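Local coordinates for clan CA, family C40, NlpC/P60 superfamily cysteine peptidase (Trichomonas vaginalis, PDB 6BIO), which probably acts as a cysteine peptidase of the NlpC/P60 type that hydrolyses bacterial peptidoglycan, at residues A93-E98 against T104-V109; S97-T102 against I134-E139. All blocks are in the same frame, centred on the assembly; numbering follows the deposited sequence.

Contact 1 (A93-E98 against T104-V109); sequences ANIYSE and TIVRYV
I95 meets V106, R107 and V109 across an antiparallel beta hairpin in the bacterial SH3 part of the chain. V106 and R107 both stand against I95, a classic beta bulge. The carbonyl of I95 therefore takes two donors: V106 N at 2.7 Å from I95 O, and R107 N in a longer, weak bond. From the same edge, I95 N gives a nearly straight bond to R107 O, and A93 and V109 pair through both of their backbone groups.

The I95 side chain spreads over this ladder. Its CG1 lies anti to the carbonyl carbon (chi1 -66°), which lays CG1 and, beyond it, CD1 against V109 CG2, each 3.5 Å away, tighter than usual van der Waals contact; CG2 rests 3.8 Å from V106 CB. I128 and Y130 of strand 125-130 pack on the same isoleucine.

On the face with N94, Y96, I105 and Y108, the amide of N94 touches both I105 and Y108. Its ND2 lies 3.6 Å from I105 CD1, and its OD1 sits in plane at the edge of the Y108 ring, with amide and ring planes 72° apart. Y108 OH is hydrogen-bonded to E92 OE1. The same N94 ND2 donates in its amide plane to Y96 OH (3.2 Å), while N94 CB lies over the rim of the Y96 ring. The Y96 and I105 side chains lie side by side, Y96 CE1 near I105 CG1.

Just past strand 93-96, S97 N bonds to T104 O at 2.8 Å, and T104 N returns a bond to S97 OG at 3.0 Å.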
loop_
_atom_site.group_PDB
_atom_site.type_symbol
_atom_site.label_atom_id
_atom_site.label_comp_id
_atom_site.label_asym_id
_atom_site.label_seq_id
_atom_site.Cartn_x
_atom_site.Cartn_y
_atom_site.Cartn_z
ATOM N N ALA A 93 12.192 24.113 7.065
ATOM C CA ALA A 93 11.716 23.125 8.032
ATOM C C ALA A 93 12.913 22.654 8.850
ATOM O O ALA A 93 14.075 22.901 8.501
ATOM C CB ALA A 93 11.104 21.923 7.328
ATOM N N ASN A 94 12.630 21.992 9.969
ATOM C CA ASN A 94 13.645 21.280 10.730
ATOM C C ASN A 94 13.600 19.790 10.411
ATOM O O ASN A 94 12.525 19.198 10.244
ATOM C CB ASN A 94 13.396 21.434 12.227
ATOM C CG ASN A 94 13.728 22.814 12.729
ATOM O OD1 ASN A 94 14.687 23.455 12.287
ATOM N ND2 ASN A 94 12.923 23.295 13.660
ATOM N N ILE A 95 14.766 19.177 10.364
ATOM C CA ILE A 95 14.890 17.732 10.497
ATOM C C ILE A 95 14.881 17.421 11.995
ATOM O O ILE A 95 15.725 17.938 12.738
ATOM C CB ILE A 95 16.176 17.207 9.817
ATOM C CG1 ILE A 95 16.110 17.403 8.318
ATOM C CG2 ILE A 95 16.361 15.710 10.166
ATOM C CD1 ILE A 95 17.409 17.133 7.612
ATOM N N TYR A 96 13.936 16.583 12.432
ATOM C CA TYR A 96 13.781 16.214 13.837
ATOM C C TYR A 96 14.293 14.800 14.090
ATOM O O TYR A 96 14.368 13.965 13.183
ATOM C CB TYR A 96 12.308 16.311 14.249
ATOM C CG TYR A 96 11.799 17.710 14.304
ATOM C CD1 TYR A 96 12.201 18.561 15.315
ATOM C CD2 TYR A 96 10.967 18.187 13.327
ATOM C CE1 TYR A 96 11.740 19.831 15.379
ATOM C CE2 TYR A 96 10.455 19.452 13.378
ATOM C CZ TYR A 96 10.877 20.295 14.404
ATOM O OH TYR A 96 10.403 21.586 14.516
ATOM N N SER A 97 14.586 14.504 15.351
ATOM C CA SER A 97 15.115 13.208 15.745
ATOM C C SER A 97 14.092 12.079 15.592
ATOM O O SER A 97 14.496 10.921 15.503
ATOM C CB SER A 97 15.612 13.221 17.188
ATOM O OG SER A 97 14.548 13.563 18.049
ATOM N N GLU A 98 12.806 12.407 15.597
ATOM C CA GLU A 98 11.725 11.435 15.535
ATOM C C GLU A 98 10.499 12.119 14.944
ATOM O O GLU A 98 10.384 13.356 14.978
ATOM C CB GLU A 98 11.388 10.858 16.914
ATOM C CG GLU A 98 10.965 11.928 17.928
ATOM C CD GLU A 98 10.634 11.355 19.286
ATOM O OE1 GLU A 98 11.397 10.513 19.808
ATOM O OE2 GLU A 98 9.608 11.743 19.851
ATOM N N THR A 104 14.133 16.387 19.060
ATOM C CA THR A 104 15.194 17.391 19.020
ATOM C C THR A 104 15.484 17.740 17.559
ATOM O O THR A 104 15.126 16.995 16.613
ATOM C CB THR A 104 16.447 16.918 19.764
ATOM O OG1 THR A 104 16.881 15.653 19.241
ATOM C CG2 THR A 104 16.171 16.801 21.296
ATOM N N ILE A 105 16.154 18.866 17.364
ATOM C CA ILE A 105 16.497 19.352 16.043
ATOM C C ILE A 105 17.826 18.740 15.621
ATOM O O ILE A 105 18.871 18.968 16.245
ATOM C CB ILE A 105 16.545 20.882 15.999
ATOM C CG1 ILE A 105 15.169 21.476 16.269
ATOM C CG2 ILE A 105 17.004 21.347 14.613
ATOM C CD1 ILE A 105 15.208 22.952 16.475
ATOM N N VAL A 106 17.810 18.014 14.513
ATOM C CA VAL A 106 19.032 17.486 13.938
ATOM C C VAL A 106 19.691 18.552 13.089
ATOM O O VAL A 106 20.901 18.809 13.195
ATOM C CB VAL A 106 18.735 16.211 13.114
ATOM C CG1 VAL A 106 20.010 15.704 12.440
ATOM C CG2 VAL A 106 18.113 15.164 13.988
ATOM N N ARG A 107 18.893 19.202 12.243
ATOM C CA ARG A 107 19.412 20.199 11.317
ATOM C C ARG A 107 18.275 21.033 10.734
ATOM O O ARG A 107 17.252 20.483 10.311
ATOM C CB ARG A 107 20.150 19.455 10.193
ATOM C CG ARG A 107 20.748 20.262 9.074
ATOM C CD ARG A 107 21.836 21.169 9.591
ATOM N NE ARG A 107 22.834 21.591 8.576
ATOM C CZ ARG A 107 22.714 22.644 7.759
ATOM N NH1 ARG A 107 21.585 23.378 7.732
ATOM N NH2 ARG A 107 23.719 22.928 6.932
ATOM N N TYR A 108 18.482 22.346 10.682
ATOM C CA TYR A 108 17.611 23.239 9.943
ATOM C C TYR A 108 17.837 23.034 8.445
ATOM O O TYR A 108 18.967 22.865 7.984
ATOM C CB TYR A 108 17.962 24.682 10.312
ATOM C CG TYR A 108 17.283 25.687 9.451
ATOM C CD1 TYR A 108 15.907 25.953 9.610
ATOM C CD2 TYR A 108 17.991 26.351 8.447
ATOM C CE1 TYR A 108 15.284 26.880 8.802
ATOM C CE2 TYR A 108 17.372 27.296 7.649
ATOM C CZ TYR A 108 16.037 27.558 7.828
ATOM O OH TYR A 108 15.470 28.472 6.976
ATOM N N VAL A 109 16.747 23.017 7.691
ATOM C CA VAL A 109 16.809 22.845 6.247
ATOM C C VAL A 109 16.161 24.026 5.554
ATOM O O VAL A 109 14.938 24.225 5.697
ATOM C CB VAL A 109 16.097 21.546 5.814
ATOM C CG1 VAL A 109 16.274 21.360 4.346
ATOM C CG2 VAL A 109 16.638 20.363 6.547
#

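Contact 2 (S97-T102 against I134-E139)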
loop_
_atom_site.group_PDB
_atom_site.type_symbol
_atom_site.label_atom_id
_atom_site.label_comp_id
_atom_site.label_asym_id
_atom_site.label_seq_id
_atom_site.Cartn_x
_atom_site.Cartn_y
_atom_site.Cartn_z
ATOM N N SER A 97 14.586 14.504 15.351
ATOM C CA SER A 97 15.115 13.208 15.745
ATOM C C SER A 97 14.092 12.079 15.592
ATOM O O SER A 97 14.496 10.921 15.503
ATOM C CB SER A 97 15.612 13.221 17.188
ATOM O OG SER A 97 14.548 13.563 18.049
ATOM N N GLU A 98 12.806 12.407 15.597
ATOM C CA GLU A 98 11.725 11.435 15.535
ATOM C C GLU A 98 10.499 12.119 14.944
ATOM O O GLU A 98 10.384 13.356 14.978
ATOM C CB GLU A 98 11.388 10.858 16.914
ATOM C CG GLU A 98 10.965 11.928 17.928
ATOM C CD GLU A 98 10.634 11.355 19.286
ATOM O OE1 GLU A 98 11.397 10.513 19.808
ATOM O OE2 GLU A 98 9.608 11.743 19.851
ATOM N N PRO A 99 9.532 11.341 14.445
ATOM C CA PRO A 99 8.325 11.923 13.862
ATOM C C PRO A 99 7.274 12.154 14.934
ATOM O O PRO A 99 6.320 11.386 15.084
ATOM C CB PRO A 99 7.893 10.867 12.846
ATOM C CG PRO A 99 8.344 9.574 13.411
ATOM C CD PRO A 99 9.664 9.902 14.124
ATOM N N SER A 100 7.479 13.226 15.711
ATOM C CA SER A 100 6.584 13.613 16.789
ATOM C C SER A 100 6.697 15.122 16.912
ATOM O O SER A 100 7.462 15.761 16.186
ATOM C CB SER A 100 6.970 12.987 18.128
ATOM O OG SER A 100 8.097 13.676 18.639
ATOM N N ARG A 101 5.939 15.697 17.847
ATOM C CA ARG A 101 6.073 17.111 18.146
ATOM C C ARG A 101 7.030 17.404 19.316
ATOM O O ARG A 101 7.034 18.526 19.810
ATOM C CB ARG A 101 4.711 17.783 18.326
ATOM C CG ARG A 101 3.867 17.293 19.486
ATOM C CD ARG A 101 2.626 18.138 19.643
ATOM N NE ARG A 101 1.632 17.549 20.538
ATOM C CZ ARG A 101 1.565 17.750 21.850
ATOM N NH1 ARG A 101 2.471 18.544 22.444
ATOM N NH2 ARG A 101 0.603 17.189 22.582
ATOM N N THR A 102 7.884 16.462 19.705
ATOM C CA THR A 102 8.865 16.735 20.752
ATOM C C THR A 102 10.260 16.209 20.398
ATOM O O THR A 102 11.087 16.008 21.300
ATOM C CB THR A 102 8.424 16.172 22.142
ATOM O OG1 THR A 102 8.468 14.744 22.117
ATOM C CG2 THR A 102 7.054 16.606 22.508
ATOM N N ILE A 134 20.494 13.275 9.202
ATOM C CA ILE A 134 19.446 12.274 9.000
ATOM C C ILE A 134 18.329 12.467 10.020
ATOM O O ILE A 134 18.589 12.612 11.219
ATOM C CB ILE A 134 20.059 10.869 9.112
ATOM C CG1 ILE A 134 21.066 10.638 7.956
ATOM C CG2 ILE A 134 18.973 9.791 9.065
ATOM C CD1 ILE A 134 22.060 9.578 8.282
ATOM N N GLY A 135 17.090 12.426 9.557
ATOM C CA GLY A 135 15.985 12.515 10.480
ATOM C C GLY A 135 14.689 12.819 9.752
ATOM O O GLY A 135 14.577 12.615 8.536
ATOM N N TYR A 136 13.713 13.311 10.524
ATOM C CA TYR A 136 12.332 13.373 10.063
ATOM C C TYR A 136 11.903 14.801 9.748
ATOM O O TYR A 136 12.069 15.699 10.573
ATOM C CB TYR A 136 11.404 12.760 11.125
ATOM C CG TYR A 136 11.657 11.276 11.299
ATOM C CD1 TYR A 136 12.650 10.790 12.134
ATOM C CD2 TYR A 136 10.944 10.343 10.543
ATOM C CE1 TYR A 136 12.910 9.450 12.259
ATOM C CE2 TYR A 136 11.181 9.000 10.661
ATOM C CZ TYR A 136 12.146 8.539 11.515
ATOM O OH TYR A 136 12.369 7.202 11.600
ATOM N N ILE A 137 11.308 14.984 8.562
ATOM C CA ILE A 137 10.831 16.282 8.096
ATOM C C ILE A 137 9.350 16.194 7.768
ATOM O O ILE A 137 8.881 15.198 7.222
ATOM C CB ILE A 137 11.685 16.757 6.896
ATOM C CG1 ILE A 137 11.439 18.231 6.627
ATOM C CG2 ILE A 137 11.499 15.895 5.656
ATOM C CD1 ILE A 137 12.451 18.857 5.699
ATOM N N LEU A 138 8.610 17.221 8.147
ATOM C CA LEU A 138 7.177 17.231 7.897
ATOM C C LEU A 138 6.912 16.990 6.416
ATOM O O LEU A 138 7.584 17.546 5.523
ATOM C CB LEU A 138 6.560 18.550 8.341
ATOM C CG LEU A 138 6.451 18.802 9.858
ATOM C CD1 LEU A 138 6.101 20.261 10.136
ATOM C CD2 LEU A 138 5.387 17.889 10.490
ATOM N N GLU A 139 5.909 16.155 6.147
ATOM C CA GLU A 139 5.812 15.669 4.785
ATOM C C GLU A 139 5.449 16.779 3.792
ATOM O O GLU A 139 5.924 16.770 2.653
ATOM C CB GLU A 139 4.950 14.392 4.699
ATOM C CG GLU A 139 3.576 14.610 4.912
ATOM C CD GLU A 139 2.780 13.284 5.149
ATOM O OE1 GLU A 139 3.290 12.125 5.134
ATOM O OE2 GLU A 139 1.619 13.449 5.392
#
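With CG of Y136 anti to its own carbonyl carbon and beside its backbone N (chi1 -66°), and the ring turned about the next bond (chi2 85°), one face of the tyrosine is presented to P99. This is a CH-pi contact between a turn of the bacterial SH3 part and strand 133-138. P99 CD stands 3.5 Å from the centroid of the Y136 ring and only 4° off its normal, so this one methylene sits over the centre of the ring, while CB and CG lie nearer CD2 and CE2.

The residues before the proline also reach this ring. S97 O lies at the edge, near the ring plane, 3.8 Å from Y136 CD1, and E98 CA comes obliquely to 3.6 Å from that same carbon. No hydrogen bond joins the two segments, and the contact rests on packing against this one ring. Y15 also touches both P99 and Y136, and F125 of strand 125-130 packs on the proline.

P99 is placed by the turn it centres, an inverse gamma turn with a weak bond from S100 N to E98 O. The side chain of E98 points its CB away from the strand and turns back on its own loop: S100 OG donates to E98 OE2 at 2.7 Å, meeting the anti lone pair, the one away from the other oxygen. R101 NE and T102 OG1 tie the loop to the carbonyls of L9 and A11. S100 OG is also an acceptor, for T102 N at 3.0 Å, which makes an ST turn.

After the strands up to 80-88, which belong to the large sheet, the chain enters strand 93-96, passes through the loop 97-102 and returns in 104-109, so contact 1 closes a short hairpin loop. Contact 2 starts within that hairpin and closes a longer loop, reached after strands 105-109, 114-122 and 125-130. The two loops cross: 97-102 overlaps the first arm of contact 1 at S97 and E98, then packs against 134-139, well past 104-109. Together they join the two-stranded hairpin to strand 133-138, an outermost strand of the large antiparallel sheet. At the junction Y96 N lies 2.8 Å from Y136 O, a probable hydrogen bond, and I95 CG2 packs against G135 CA.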